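Local coordinates for protein amorpha-4,11-diene synthase (Artemisia annua, PDB 4FJQ) that probably catalyses the metal-dependent ionisation and cyclisation of farnesyl diphosphate to sesquiterpenes such as amorpha-4,11-diene or alpha-bisabolol, at residues A[42-47]-A[255-260]; A[307-312]-A[420-425]; A[277-282]-A[314-319]; A[161-166]-A[181-186]. One frame throughout, in Å; residues are numbered along the deposited sequence.

Contact 1: residues A[42-47]-A[255-260]; sequences LIVDNQ and HREELS
L42 and V44 lie against S260 and R256, so that the irregular N-terminal segment 42-47 runs along the outside of the long helix 238-269. The setting is the all-helical plant terpene synthase fold, where the N-terminal segment typically folds back against the catalytic domain. Here it does so before entering helix 52-72.

One polar bond crosses the contact. S260 OG donates to the carbonyl oxygen L42 O at 2.6 Å. The hydroxyl comes from above the carbonyl plane, 42° out of it. The S260 side chain reaches it because OG is anti to its own backbone N (chi1 177°). The side chain of L42 itself turns to S263 and K264, further along the same helix.

V44 makes the apolar contact. It points at the helix, and its CG2 packs 3.8 Å from R256 CB. The two side chains cross obliquely. Beyond CB the arginine chain bends twice and leaves V44 behind; its polar end is held by a hydrogen bond from NH1 to L557 O. F41 also touches R256.

Two polar side chains, N46 and E257, meet farther along the segment, with N46 CG 3.9 Å from E257 CG. Their amide and carboxylate planes are nearly perpendicular, 87° apart. Between these two ends, V44 CB sits 4.1 Å from S260 CB.

Contact 2: residues A[307-312]-A[420-425]; sequences KVIALV and NLLTTT
V308, I309 and V312 of helix 299-322 face L421, L422 and T425 of helix 419-429 in the interior of the terpene synthase catalytic domain. The two short segments run nearly antiparallel, at 157°, with axes 11.0 Å apart. That spacing is wide, and side chains bridge it.

V308 and T425 reach toward each other tip to tip. Their methyls meet, V308 CG2 lying 3.9 Å from T425 CG2. V308 CG1 sets a methyl against the hydroxyl oxygen T425 OG1 at 3.7 Å, a van der Waals contact only. I309 meets L422 at about a right angle, with CG1 of the isoleucine 3.9 Å from CD2 of the leucine. L421 CD2 also lies 4.2 Å from V308 CG1. V312 and L421 slide past one another in opposite directions; their modelled approach is too close to be reliable.

The hydrogen bonds stay inside helix 419-429. With OG1 beside its backbone N (chi1 -64°), T425 donates to L421 O at 2.7 Å. T425 N binds the same oxygen from the opposite face of its plane.

Other helices close the sides. W288 touches both I309 and L422, Y361 touches V308, and V384 touches L421.

No hydrogen bond joins the two segments. The hydroxyl of T425 is satisfied within its own helix, so the pairing rests on van der Waals packing, mostly between apolar groups.

Contact 3: residues A[277-282]-A[314-319]; sequences YSRDRI and LIDDIY
R279 runs extended as far as CD, then bends at chi3 (-86°) and brings the NE and NH2 side of its guanidinium to D317. D317 meets it with CG beside its own backbone N. NE donates to D317 OD2 at 2.9 Å in a nearly straight bond (170°). OD2 lies in the guanidinium plane and uses its syn lone pair. NH2 adds a weak, bent bond to D317 OD1 at 2.7 Å. The two planes are 42° apart, so the salt bridge is lopsided. R279 N also reaches D317 OD2, weakly, at 3.1 Å. With R279 replaced by an alanine, the D317 carboxylate would probably lose its cationic mate and be freer to turn, with the weak bond from the backbone N remaining.

Beside this pair, S278 CB packs 3.8 Å from L314 CD2, while S278 OG bonds to A275 O. Y277 CE1 lies 3.6 Å from I318 CG1, and its buried OH has no polar partner in the model.

R279 and R281 fit the RxR motif, and D316, D317 and D320 the DDxxD motif, which binds magnesium in related synthases. The contact ties the loop before helix 282-292 to helix 299-322. W266 and F269 of helix 238-269 touch L314, and L391 of helix 374-400 touches D316.

Contact 4: residues A[161-166]-A[181-186]; sequences LELYEA and LVFTQS
Helix segments 161-166 and 181-186 pass at 135°, inclined from antiparallel, with axes 9.0 Å apart and the CA atoms of Y164 and T184 nearest. T184 is the residue that sits between the two partners L163 and Y164. Its methyl CG2 packs 3.5 Å from L163 CD2. Its OG1 lies in the plane of the Y164 ring, at the edge, 3.4 Å from CD1. That hydroxyl has its own bond, to A180 O one turn earlier.

Y164 has CG anti to the backbone N (chi1 170°), which carries the ring across to helix 175-195. There L181 CD1 comes within 3.7 Å of CE1. Q185 CG approaches the same ring edge, 3.9 Å from CE1. At the far end a water links the helices. It donates to Y164 OH at 3.0 Å and accepts from Q185 NE2 at 2.6 Å. Y164 OH is also hydrogen-bonded to A209 O in helix 200-211. An alanine at Y164 is likely to open a gap beside L181 and T184 and to leave the A209 carbonyl and the water without this partner.

On the other flank L163 CD2 approaches the F183 ring loosely, 4.4 Å from its CD2; that ring also meets F149 and H187. Consecutive helices joined by a short connection and packed roughly antiparallel are characteristic of the alpha-barrel N-terminal domain of plant terpene synthases.

Contacts 2 and 3 belong together. Both use helix 299-322, their centres are 14 Å apart, and they touch where A310 CB packs 4.1 Å from I282 CD1. Contact 2 packs the middle of that helix in the catalytic domain, while contact 3 holds its aspartate-rich part, which probably marks the mouth of the active site. Contact 1 lies at the surface, with its centre 23 Å from contact 2 and 24 Å from contact 3; its nearest atoms come within about 4 Å of contact 3. Contact 4 stands apart in the N-terminal domain. Its centre is 36 to 42 Å from the others, so it probably plays no direct part in the active site.

Contact 1: residues A[42-47]-A[255-260]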
loop_
_atom_site.group_PDB
_atom_site.type_symbol
_atom_site.label_atom_id
_atom_site.label_comp_id
_atom_site.label_asym_id
_atom_site.label_seq_id
_atom_site.Cartn_x
_atom_site.Cartn_y
_atom_site.Cartn_z
ATOM N N LEU A 42 0.889 23.009 7.912
ATOM C CA LEU A 42 2.074 23.810 7.579
ATOM C C LEU A 42 3.090 23.843 8.714
ATOM O O LEU A 42 4.281 23.598 8.511
ATOM C CB LEU A 42 1.669 25.252 7.245
ATOM C CG LEU A 42 2.442 26.059 6.190
ATOM C CD1 LEU A 42 2.672 27.498 6.674
ATOM C CD2 LEU A 42 3.764 25.410 5.748
ATOM N N ILE A 43 2.609 24.183 9.904
ATOM C CA ILE A 43 3.457 24.270 11.082
ATOM C C ILE A 43 3.033 23.183 12.054
ATOM O O ILE A 43 1.845 22.973 12.273
ATOM C CB ILE A 43 3.340 25.648 11.785
ATOM C CG1 ILE A 43 3.648 26.789 10.806
ATOM C CG2 ILE A 43 4.260 25.706 13.001
ATOM C CD1 ILE A 43 5.088 26.807 10.303
ATOM N N VAL A 44 4.000 22.478 12.626
ATOM C CA VAL A 44 3.659 21.393 13.531
ATOM C C VAL A 44 3.758 21.820 14.992
ATOM O O VAL A 44 4.688 22.529 15.381
ATOM C CB VAL A 44 4.531 20.136 13.284
ATOM C CG1 VAL A 44 5.965 20.400 13.698
ATOM C CG2 VAL A 44 3.948 18.914 14.021
ATOM N N ASP A 45 2.768 21.400 15.777
ATOM C CA ASP A 45 2.757 21.601 17.220
ATOM C C ASP A 45 2.818 20.239 17.908
ATOM O O ASP A 45 1.793 19.662 18.277
ATOM C CB ASP A 45 1.500 22.366 17.654
ATOM C CG ASP A 45 1.526 22.758 19.128
ATOM O OD1 ASP A 45 0.988 23.839 19.463
ATOM O OD2 ASP A 45 2.076 21.990 19.954
ATOM N N ASN A 46 4.034 19.721 18.055
ATOM C CA ASN A 46 4.258 18.453 18.732
ATOM C C ASN A 46 4.312 18.639 20.241
ATOM O O ASN A 46 5.379 18.884 20.803
ATOM C CB ASN A 46 5.576 17.817 18.263
ATOM C CG ASN A 46 5.720 17.802 16.749
ATOM O OD1 ASN A 46 5.326 16.843 16.089
ATOM N ND2 ASN A 46 6.298 18.865 16.196
ATOM N N GLN A 47 3.165 18.524 20.900
ATOM C CA GLN A 47 3.140 18.548 22.356
ATOM C C GLN A 47 3.370 17.133 22.885
ATOM O O GLN A 47 2.549 16.241 22.664
ATOM C CB GLN A 47 1.812 19.116 22.867
ATOM C CG GLN A 47 1.752 19.312 24.375
ATOM C CD GLN A 47 2.760 20.333 24.874
ATOM O OE1 GLN A 47 3.859 19.982 25.310
ATOM N NE2 GLN A 47 2.387 21.608 24.815
ATOM N N HIS A 255 4.737 11.748 11.580
ATOM C CA HIS A 255 4.102 11.899 10.275
ATOM C C HIS A 255 3.734 13.365 10.064
ATOM O O HIS A 255 3.918 13.917 8.980
ATOM C CB HIS A 255 2.855 11.009 10.152
ATOM C CG HIS A 255 3.152 9.539 10.171
ATOM N ND1 HIS A 255 2.216 8.594 10.532
ATOM C CD2 HIS A 255 4.285 8.853 9.875
ATOM C CE1 HIS A 255 2.750 7.387 10.436
ATOM N NE2 HIS A 255 4.004 7.517 10.039
ATOM N N ARG A 256 3.213 13.994 11.112
ATOM C CA ARG A 256 2.927 15.424 11.079
ATOM C C ARG A 256 4.186 16.264 10.842
ATOM O O ARG A 256 4.136 17.271 10.132
ATOM C CB ARG A 256 2.270 15.868 12.391
ATOM C CG ARG A 256 0.830 15.436 12.523
ATOM C CD ARG A 256 -0.022 16.217 11.550
ATOM N NE ARG A 256 -0.217 17.597 11.995
ATOM C CZ ARG A 256 -1.369 18.089 12.440
ATOM N NH1 ARG A 256 -2.448 17.318 12.494
ATOM N NH2 ARG A 256 -1.446 19.363 12.809
ATOM N N GLU A 257 5.295 15.872 11.460
ATOM C CA GLU A 257 6.574 16.553 11.235
ATOM C C GLU A 257 6.970 16.466 9.752
ATOM O O GLU A 257 7.376 17.462 9.133
ATOM C CB GLU A 257 7.674 15.959 12.128
ATOM C CG GLU A 257 7.582 16.371 13.600
ATOM C CD GLU A 257 8.730 15.822 14.464
ATOM O OE1 GLU A 257 9.676 15.212 13.921
ATOM O OE2 GLU A 257 8.686 16.004 15.701
ATOM N N GLU A 258 6.821 15.276 9.178
ATOM C CA GLU A 258 7.142 15.046 7.763
ATOM C C GLU A 258 6.268 15.883 6.835
ATOM O O GLU A 258 6.784 16.544 5.937
ATOM C CB GLU A 258 7.028 13.549 7.421
ATOM C CG GLU A 258 8.045 12.693 8.206
ATOM C CD GLU A 258 7.726 11.194 8.195
ATOM O OE1 GLU A 258 6.688 10.789 7.625
ATOM O OE2 GLU A 258 8.511 10.427 8.777
ATOM N N LEU A 259 4.953 15.862 7.068
ATOM C CA LEU A 259 4.016 16.638 6.278
ATOM C C LEU A 259 4.247 18.150 6.443
ATOM O O LEU A 259 4.040 18.916 5.512
ATOM C CB LEU A 259 2.583 16.288 6.672
ATOM C CG LEU A 259 1.476 16.937 5.845
ATOM C CD1 LEU A 259 1.689 16.783 4.329
ATOM C CD2 LEU A 259 0.113 16.357 6.263
ATOM N N SER A 260 4.637 18.587 7.632
ATOM C CA SER A 260 5.045 19.999 7.786
ATOM C C SER A 260 6.232 20.390 6.881
ATOM O O SER A 260 6.175 21.378 6.144
ATOM C CB SER A 260 5.376 20.318 9.243
ATOM O OG SER A 260 5.829 21.658 9.353
#

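Contact 2: residues A[307-312]-A[420-425]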
loop_
_atom_site.group_PDB
_atom_site.type_symbol
_atom_site.label_atom_id
_atom_site.label_comp_id
_atom_site.label_asym_id
_atom_site.label_seq_id
_atom_site.Cartn_x
_atom_site.Cartn_y
_atom_site.Cartn_z
ATOM N N LYS A 307 7.699 14.023 -2.621
ATOM C CA LYS A 307 8.165 15.022 -3.579
ATOM C C LYS A 307 8.075 14.519 -5.022
ATOM O O LYS A 307 7.656 15.246 -5.918
ATOM C CB LYS A 307 9.603 15.454 -3.266
ATOM C CG LYS A 307 9.754 16.242 -1.966
ATOM C CD LYS A 307 11.229 16.468 -1.612
ATOM C CE LYS A 307 11.383 17.178 -0.265
ATOM N NZ LYS A 307 12.807 17.481 0.131
ATOM N N VAL A 308 8.510 13.289 -5.255
ATOM C CA VAL A 308 8.441 12.716 -6.592
ATOM C C VAL A 308 6.978 12.567 -7.057
ATOM O O VAL A 308 6.653 12.804 -8.227
ATOM C CB VAL A 308 9.205 11.378 -6.665
ATOM C CG1 VAL A 308 8.997 10.709 -8.001
ATOM C CG2 VAL A 308 10.707 11.601 -6.394
ATOM N N ILE A 309 6.086 12.208 -6.139
ATOM C CA ILE A 309 4.671 12.106 -6.500
ATOM C C ILE A 309 4.105 13.495 -6.856
ATOM O O ILE A 309 3.336 13.638 -7.805
ATOM C CB ILE A 309 3.844 11.395 -5.408
ATOM C CG1 ILE A 309 4.331 9.943 -5.285
ATOM C CG2 ILE A 309 2.364 11.431 -5.748
ATOM C CD1 ILE A 309 3.678 9.163 -4.212
ATOM N N ALA A 310 4.530 14.518 -6.124
ATOM C CA ALA A 310 4.124 15.887 -6.439
ATOM C C ALA A 310 4.616 16.291 -7.826
ATOM O O ALA A 310 3.871 16.899 -8.598
ATOM C CB ALA A 310 4.629 16.851 -5.390
ATOM N N LEU A 311 5.867 15.949 -8.141
ATOM C CA LEU A 311 6.433 16.250 -9.452
ATOM C C LEU A 311 5.673 15.547 -10.573
ATOM O O LEU A 311 5.318 16.182 -11.571
ATOM C CB LEU A 311 7.916 15.877 -9.517
ATOM C CG LEU A 311 8.879 16.813 -8.784
ATOM C CD1 LEU A 311 10.286 16.215 -8.705
ATOM C CD2 LEU A 311 8.902 18.170 -9.466
ATOM N N VAL A 312 5.452 14.242 -10.398
ATOM C CA VAL A 312 4.662 13.408 -11.303
ATOM C C VAL A 312 3.299 14.038 -11.549
ATOM O O VAL A 312 2.824 14.102 -12.677
ATOM C CB VAL A 312 4.417 11.989 -10.697
ATOM C CG1 VAL A 312 3.334 11.236 -11.458
ATOM C CG2 VAL A 312 5.681 11.192 -10.680
ATOM N N ASN A 420 6.570 1.458 -12.141
ATOM C CA ASN A 420 8.025 1.428 -12.116
ATOM C C ASN A 420 8.600 2.605 -11.347
ATOM O O ASN A 420 9.540 2.446 -10.580
ATOM C CB ASN A 420 8.600 1.402 -13.539
ATOM C CG ASN A 420 8.753 0.001 -14.075
ATOM O OD1 ASN A 420 8.577 -0.979 -13.345
ATOM N ND2 ASN A 420 9.076 -0.111 -15.361
ATOM N N LEU A 421 8.036 3.789 -11.565
ATOM C CA LEU A 421 8.574 5.009 -10.959
ATOM C C LEU A 421 8.473 4.976 -9.430
ATOM O O LEU A 421 9.448 5.271 -8.727
ATOM C CB LEU A 421 7.816 6.231 -11.463
ATOM C CG LEU A 421 8.334 7.553 -10.896
ATOM C CD1 LEU A 421 9.800 7.738 -11.264
ATOM C CD2 LEU A 421 7.505 8.707 -11.428
ATOM N N LEU A 422 7.281 4.653 -8.927
ATOM C CA LEU A 422 7.065 4.586 -7.484
ATOM C C LEU A 422 7.982 3.556 -6.851
ATOM O O LEU A 422 8.617 3.822 -5.832
ATOM C CB LEU A 422 5.612 4.236 -7.154
ATOM C CG LEU A 422 4.503 5.132 -7.716
ATOM C CD1 LEU A 422 3.164 4.400 -7.614
ATOM C CD2 LEU A 422 4.446 6.483 -7.013
ATOM N N THR A 423 8.041 2.378 -7.458
ATOM C CA THR A 423 8.885 1.294 -6.973
ATOM C C THR A 423 10.341 1.737 -6.877
ATOM O O THR A 423 10.981 1.600 -5.834
ATOM C CB THR A 423 8.818 0.056 -7.917
ATOM O OG1 THR A 423 7.493 -0.493 -7.908
ATOM C CG2 THR A 423 9.809 -1.005 -7.460
ATOM N N THR A 424 10.872 2.264 -7.975
ATOM C CA THR A 424 12.281 2.611 -8.004
ATOM C C THR A 424 12.584 3.872 -7.179
ATOM O O THR A 424 13.702 4.052 -6.729
ATOM C CB THR A 424 12.823 2.726 -9.438
ATOM O OG1 THR A 424 12.089 3.727 -10.145
ATOM C CG2 THR A 424 12.692 1.369 -10.165
ATOM N N THR A 425 11.579 4.715 -6.955
ATOM C CA THR A 425 11.749 5.845 -6.044
ATOM C C THR A 425 11.966 5.336 -4.625
ATOM O O THR A 425 12.730 5.926 -3.847
ATOM C CB THR A 425 10.535 6.773 -6.058
ATOM O OG1 THR A 425 10.421 7.356 -7.356
ATOM C CG2 THR A 425 10.711 7.897 -5.042
#

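Contact 3: residues A[277-282]-A[314-319]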
loop_
_atom_site.group_PDB
_atom_site.type_symbol
_atom_site.label_atom_id
_atom_site.label_comp_id
_atom_site.label_asym_id
_atom_site.label_seq_id
_atom_site.Cartn_x
_atom_site.Cartn_y
_atom_site.Cartn_z
ATOM N N TYR A 277 -2.515 25.643 -13.639
ATOM C CA TYR A 277 -3.311 24.653 -14.344
ATOM C C TYR A 277 -3.207 23.290 -13.672
ATOM O O TYR A 277 -3.817 22.314 -14.116
ATOM C CB TYR A 277 -2.777 24.530 -15.763
ATOM C CG TYR A 277 -1.276 24.383 -15.780
ATOM C CD1 TYR A 277 -0.680 23.146 -15.568
ATOM C CD2 TYR A 277 -0.452 25.485 -15.979
ATOM C CE1 TYR A 277 0.697 23.005 -15.566
ATOM C CE2 TYR A 277 0.928 25.352 -15.982
ATOM C CZ TYR A 277 1.494 24.109 -15.775
ATOM O OH TYR A 277 2.861 23.965 -15.778
ATOM N N SER A 278 -2.399 23.209 -12.620
ATOM C CA SER A 278 -2.166 21.922 -11.975
ATOM C C SER A 278 -2.899 21.832 -10.652
ATOM O O SER A 278 -3.581 22.766 -10.240
ATOM C CB SER A 278 -0.668 21.663 -11.783
ATOM O OG SER A 278 -0.087 22.691 -11.003
ATOM N N ARG A 279 -2.753 20.690 -9.991
ATOM C CA ARG A 279 -3.485 20.404 -8.766
ATOM C C ARG A 279 -2.656 20.777 -7.541
ATOM O O ARG A 279 -1.447 20.558 -7.511
ATOM C CB ARG A 279 -3.866 18.920 -8.733
ATOM C CG ARG A 279 -4.801 18.499 -9.873
ATOM C CD ARG A 279 -4.858 16.980 -10.059
ATOM N NE ARG A 279 -3.780 16.493 -10.917
ATOM C CZ ARG A 279 -3.586 15.217 -11.234
ATOM N NH1 ARG A 279 -4.398 14.277 -10.764
ATOM N NH2 ARG A 279 -2.570 14.875 -12.019
ATOM N N ASP A 280 -3.298 21.360 -6.535
ATOM C CA ASP A 280 -2.623 21.620 -5.269
ATOM C C ASP A 280 -2.912 20.477 -4.281
ATOM O O ASP A 280 -3.921 20.509 -3.574
ATOM C CB ASP A 280 -3.061 22.967 -4.696
ATOM C CG ASP A 280 -2.276 23.355 -3.466
ATOM O OD1 ASP A 280 -1.205 22.752 -3.239
ATOM O OD2 ASP A 280 -2.730 24.248 -2.719
ATOM N N ARG A 281 -2.025 19.478 -4.228
ATOM C CA ARG A 281 -2.336 18.211 -3.546
ATOM C C ARG A 281 -1.193 17.627 -2.709
ATOM O O ARG A 281 -0.981 16.409 -2.731
ATOM C CB ARG A 281 -2.733 17.148 -4.581
ATOM C CG ARG A 281 -3.853 17.539 -5.538
ATOM C CD ARG A 281 -5.226 17.166 -5.000
ATOM N NE ARG A 281 -6.021 18.354 -4.692
ATOM C CZ ARG A 281 -6.815 18.969 -5.560
ATOM N NH1 ARG A 281 -6.936 18.505 -6.794
ATOM N NH2 ARG A 281 -7.496 20.041 -5.192
ATOM N N ILE A 282 -0.445 18.459 -1.989
ATOM C CA ILE A 282 0.718 17.934 -1.263
ATOM C C ILE A 282 0.297 16.919 -0.188
ATOM O O ILE A 282 0.993 15.924 0.051
ATOM C CB ILE A 282 1.586 19.064 -0.656
ATOM C CG1 ILE A 282 3.002 18.570 -0.327
ATOM C CG2 ILE A 282 0.911 19.668 0.557
ATOM C CD1 ILE A 282 3.740 17.930 -1.508
ATOM N N LEU A 314 2.429 17.254 -11.146
ATOM C CA LEU A 314 2.614 18.461 -11.957
ATOM C C LEU A 314 2.769 18.075 -13.419
ATOM O O LEU A 314 2.129 18.639 -14.297
ATOM C CB LEU A 314 3.847 19.259 -11.508
ATOM C CG LEU A 314 3.687 20.142 -10.268
ATOM C CD1 LEU A 314 5.040 20.474 -9.640
ATOM C CD2 LEU A 314 2.931 21.409 -10.621
ATOM N N ILE A 315 3.628 17.096 -13.662
ATOM C CA ILE A 315 3.995 16.697 -15.007
ATOM C C ILE A 315 2.849 16.030 -15.776
ATOM O O ILE A 315 2.642 16.295 -16.966
ATOM C CB ILE A 315 5.217 15.761 -14.969
ATOM C CG1 ILE A 315 6.434 16.540 -14.462
ATOM C CG2 ILE A 315 5.481 15.165 -16.342
ATOM C CD1 ILE A 315 7.725 15.791 -14.569
ATOM N N ASP A 316 2.116 15.162 -15.095
ATOM C CA ASP A 316 0.965 14.505 -15.696
ATOM C C ASP A 316 -0.046 15.563 -16.107
ATOM O O ASP A 316 -0.648 15.466 -17.160
ATOM C CB ASP A 316 0.327 13.521 -14.712
ATOM C CG ASP A 316 -0.372 12.378 -15.407
ATOM O OD1 ASP A 316 0.310 11.388 -15.742
ATOM O OD2 ASP A 316 -1.600 12.468 -15.617
ATOM N N ASP A 317 -0.227 16.575 -15.266
ATOM C CA ASP A 317 -1.144 17.669 -15.574
ATOM C C ASP A 317 -0.732 18.440 -16.826
ATOM O O ASP A 317 -1.560 19.091 -17.470
ATOM C CB ASP A 317 -1.275 18.623 -14.385
ATOM C CG ASP A 317 -2.156 18.055 -13.280
ATOM O OD1 ASP A 317 -2.834 17.044 -13.546
ATOM O OD2 ASP A 317 -2.174 18.613 -12.162
ATOM N N ILE A 318 0.549 18.371 -17.168
ATOM C CA ILE A 318 1.029 19.041 -18.367
ATOM C C ILE A 318 0.803 18.188 -19.622
ATOM O O ILE A 318 0.337 18.690 -20.648
ATOM C CB ILE A 318 2.516 19.443 -18.240
ATOM C CG1 ILE A 318 2.679 20.545 -17.189
ATOM C CG2 ILE A 318 3.053 19.936 -19.575
ATOM C CD1 ILE A 318 4.119 20.872 -16.873
ATOM N N TYR A 319 1.128 16.905 -19.538
ATOM C CA TYR A 319 0.953 16.008 -20.674
ATOM C C TYR A 319 -0.517 15.710 -20.951
ATOM O O TYR A 319 -0.861 15.208 -22.018
ATOM C CB TYR A 319 1.721 14.701 -20.464
ATOM C CG TYR A 319 3.196 14.821 -20.757
ATOM C CD1 TYR A 319 3.765 14.165 -21.838
ATOM C CD2 TYR A 319 4.018 15.608 -19.959
ATOM C CE1 TYR A 319 5.128 14.279 -22.117
ATOM C CE2 TYR A 319 5.376 15.733 -20.223
ATOM C CZ TYR A 319 5.923 15.067 -21.300
ATOM O OH TYR A 319 7.267 15.190 -21.561
#

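Contact 4: residues A[161-166]-A[181-186]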
loop_
_atom_site.group_PDB
_atom_site.type_symbol
_atom_site.label_atom_id
_atom_site.label_comp_id
_atom_site.label_asym_id
_atom_site.label_seq_id
_atom_site.Cartn_x
_atom_site.Cartn_y
_atom_site.Cartn_z
ATOM N N LEU A 161 -13.645 -15.721 11.145
ATOM C CA LEU A 161 -12.893 -14.538 10.742
ATOM C C LEU A 161 -11.461 -14.905 10.354
ATOM O O LEU A 161 -10.962 -14.430 9.345
ATOM C CB LEU A 161 -12.872 -13.509 11.877
ATOM C CG LEU A 161 -14.162 -12.701 12.055
ATOM C CD1 LEU A 161 -14.168 -11.966 13.416
ATOM C CD2 LEU A 161 -14.338 -11.731 10.904
ATOM N N GLU A 162 -10.802 -15.736 11.162
ATOM C CA GLU A 162 -9.460 -16.201 10.814
ATOM C C GLU A 162 -9.450 -16.845 9.413
ATOM O O GLU A 162 -8.610 -16.513 8.582
ATOM C CB GLU A 162 -8.903 -17.175 11.875
ATOM C CG GLU A 162 -8.189 -16.469 13.038
ATOM C CD GLU A 162 -7.703 -17.413 14.160
ATOM O OE1 GLU A 162 -7.650 -18.639 13.961
ATOM O OE2 GLU A 162 -7.373 -16.913 15.255
ATOM N N LEU A 163 -10.385 -17.762 9.165
ATOM C CA LEU A 163 -10.514 -18.426 7.857
ATOM C C LEU A 163 -10.790 -17.413 6.737
ATOM O O LEU A 163 -10.154 -17.443 5.684
ATOM C CB LEU A 163 -11.642 -19.479 7.906
ATOM C CG LEU A 163 -11.930 -20.218 6.595
ATOM C CD1 LEU A 163 -10.656 -20.890 6.033
ATOM C CD2 LEU A 163 -13.068 -21.245 6.805
ATOM N N TYR A 164 -11.740 -16.512 6.970
ATOM C CA TYR A 164 -12.039 -15.477 5.996
ATOM C C TYR A 164 -10.782 -14.681 5.615
ATOM O O TYR A 164 -10.499 -14.479 4.434
ATOM C CB TYR A 164 -13.146 -14.543 6.519
ATOM C CG TYR A 164 -13.342 -13.305 5.684
ATOM C CD1 TYR A 164 -14.145 -13.326 4.549
ATOM C CD2 TYR A 164 -12.717 -12.108 6.023
ATOM C CE1 TYR A 164 -14.322 -12.187 3.775
ATOM C CE2 TYR A 164 -12.886 -10.968 5.260
ATOM C CZ TYR A 164 -13.692 -11.012 4.140
ATOM O OH TYR A 164 -13.858 -9.878 3.378
ATOM N N GLU A 165 -10.029 -14.235 6.614
ATOM C CA GLU A 165 -8.871 -13.395 6.343
ATOM C C GLU A 165 -7.811 -14.187 5.575
ATOM O O GLU A 165 -7.136 -13.640 4.713
ATOM C CB GLU A 165 -8.306 -12.761 7.628
ATOM C CG GLU A 165 -9.331 -11.907 8.409
ATOM C CD GLU A 165 -9.702 -10.611 7.694
ATOM O OE1 GLU A 165 -9.321 -10.440 6.516
ATOM O OE2 GLU A 165 -10.382 -9.752 8.306
ATOM N N ALA A 166 -7.709 -15.484 5.855
ATOM C CA ALA A 166 -6.766 -16.337 5.128
ATOM C C ALA A 166 -7.072 -16.424 3.618
ATOM O O ALA A 166 -6.157 -16.488 2.792
ATOM C CB ALA A 166 -6.719 -17.722 5.748
ATOM N N LEU A 181 -14.108 -18.767 1.053
ATOM C CA LEU A 181 -14.511 -17.368 0.982
ATOM C C LEU A 181 -16.037 -17.242 0.881
ATOM O O LEU A 181 -16.659 -16.439 1.573
ATOM C CB LEU A 181 -13.828 -16.656 -0.190
ATOM C CG LEU A 181 -14.306 -15.234 -0.512
ATOM C CD1 LEU A 181 -14.159 -14.300 0.701
ATOM C CD2 LEU A 181 -13.541 -14.697 -1.717
ATOM N N VAL A 182 -16.640 -18.051 0.022
ATOM C CA VAL A 182 -18.094 -18.057 -0.090
ATOM C C VAL A 182 -18.718 -18.430 1.250
ATOM O O VAL A 182 -19.620 -17.769 1.736
ATOM C CB VAL A 182 -18.562 -19.069 -1.155
ATOM C CG1 VAL A 182 -20.075 -19.263 -1.073
ATOM C CG2 VAL A 182 -18.137 -18.601 -2.547
ATOM N N PHE A 183 -18.208 -19.498 1.836
ATOM C CA PHE A 183 -18.691 -20.018 3.112
ATOM C C PHE A 183 -18.591 -18.998 4.263
ATOM O O PHE A 183 -19.568 -18.753 4.978
ATOM C CB PHE A 183 -17.892 -21.281 3.448
ATOM C CG PHE A 183 -18.174 -21.867 4.814
ATOM C CD1 PHE A 183 -19.285 -22.677 5.024
ATOM C CD2 PHE A 183 -17.298 -21.650 5.870
ATOM C CE1 PHE A 183 -19.529 -23.228 6.257
ATOM C CE2 PHE A 183 -17.535 -22.209 7.111
ATOM C CZ PHE A 183 -18.663 -23.002 7.302
ATOM N N THR A 184 -17.418 -18.408 4.458
ATOM C CA THR A 184 -17.261 -17.470 5.566
ATOM C C THR A 184 -18.082 -16.199 5.357
ATOM O O THR A 184 -18.723 -15.717 6.300
ATOM C CB THR A 184 -15.789 -17.101 5.836
ATOM O OG1 THR A 184 -15.197 -16.577 4.637
ATOM C CG2 THR A 184 -15.016 -18.331 6.349
ATOM N N GLN A 185 -18.065 -15.658 4.141
ATOM C CA GLN A 185 -18.845 -14.456 3.822
ATOM C C GLN A 185 -20.311 -14.637 4.179
ATOM O O GLN A 185 -20.907 -13.774 4.816
ATOM C CB GLN A 185 -18.758 -14.083 2.339
ATOM C CG GLN A 185 -17.480 -13.380 1.919
ATOM C CD GLN A 185 -17.441 -13.095 0.434
ATOM O OE1 GLN A 185 -17.985 -13.859 -0.380
ATOM N NE2 GLN A 185 -16.799 -11.990 0.064
ATOM N N SER A 186 -20.900 -15.749 3.757
ATOM C CA SER A 186 -22.328 -15.941 3.985
ATOM C C SER A 186 -22.633 -16.068 5.475
ATOM O O SER A 186 -23.539 -15.401 6.002
ATOM C CB SER A 186 -22.869 -17.145 3.194
ATOM O OG SER A 186 -22.389 -18.374 3.718
HETATM O O HOH W 1 -16.306 -9.958 1.657
#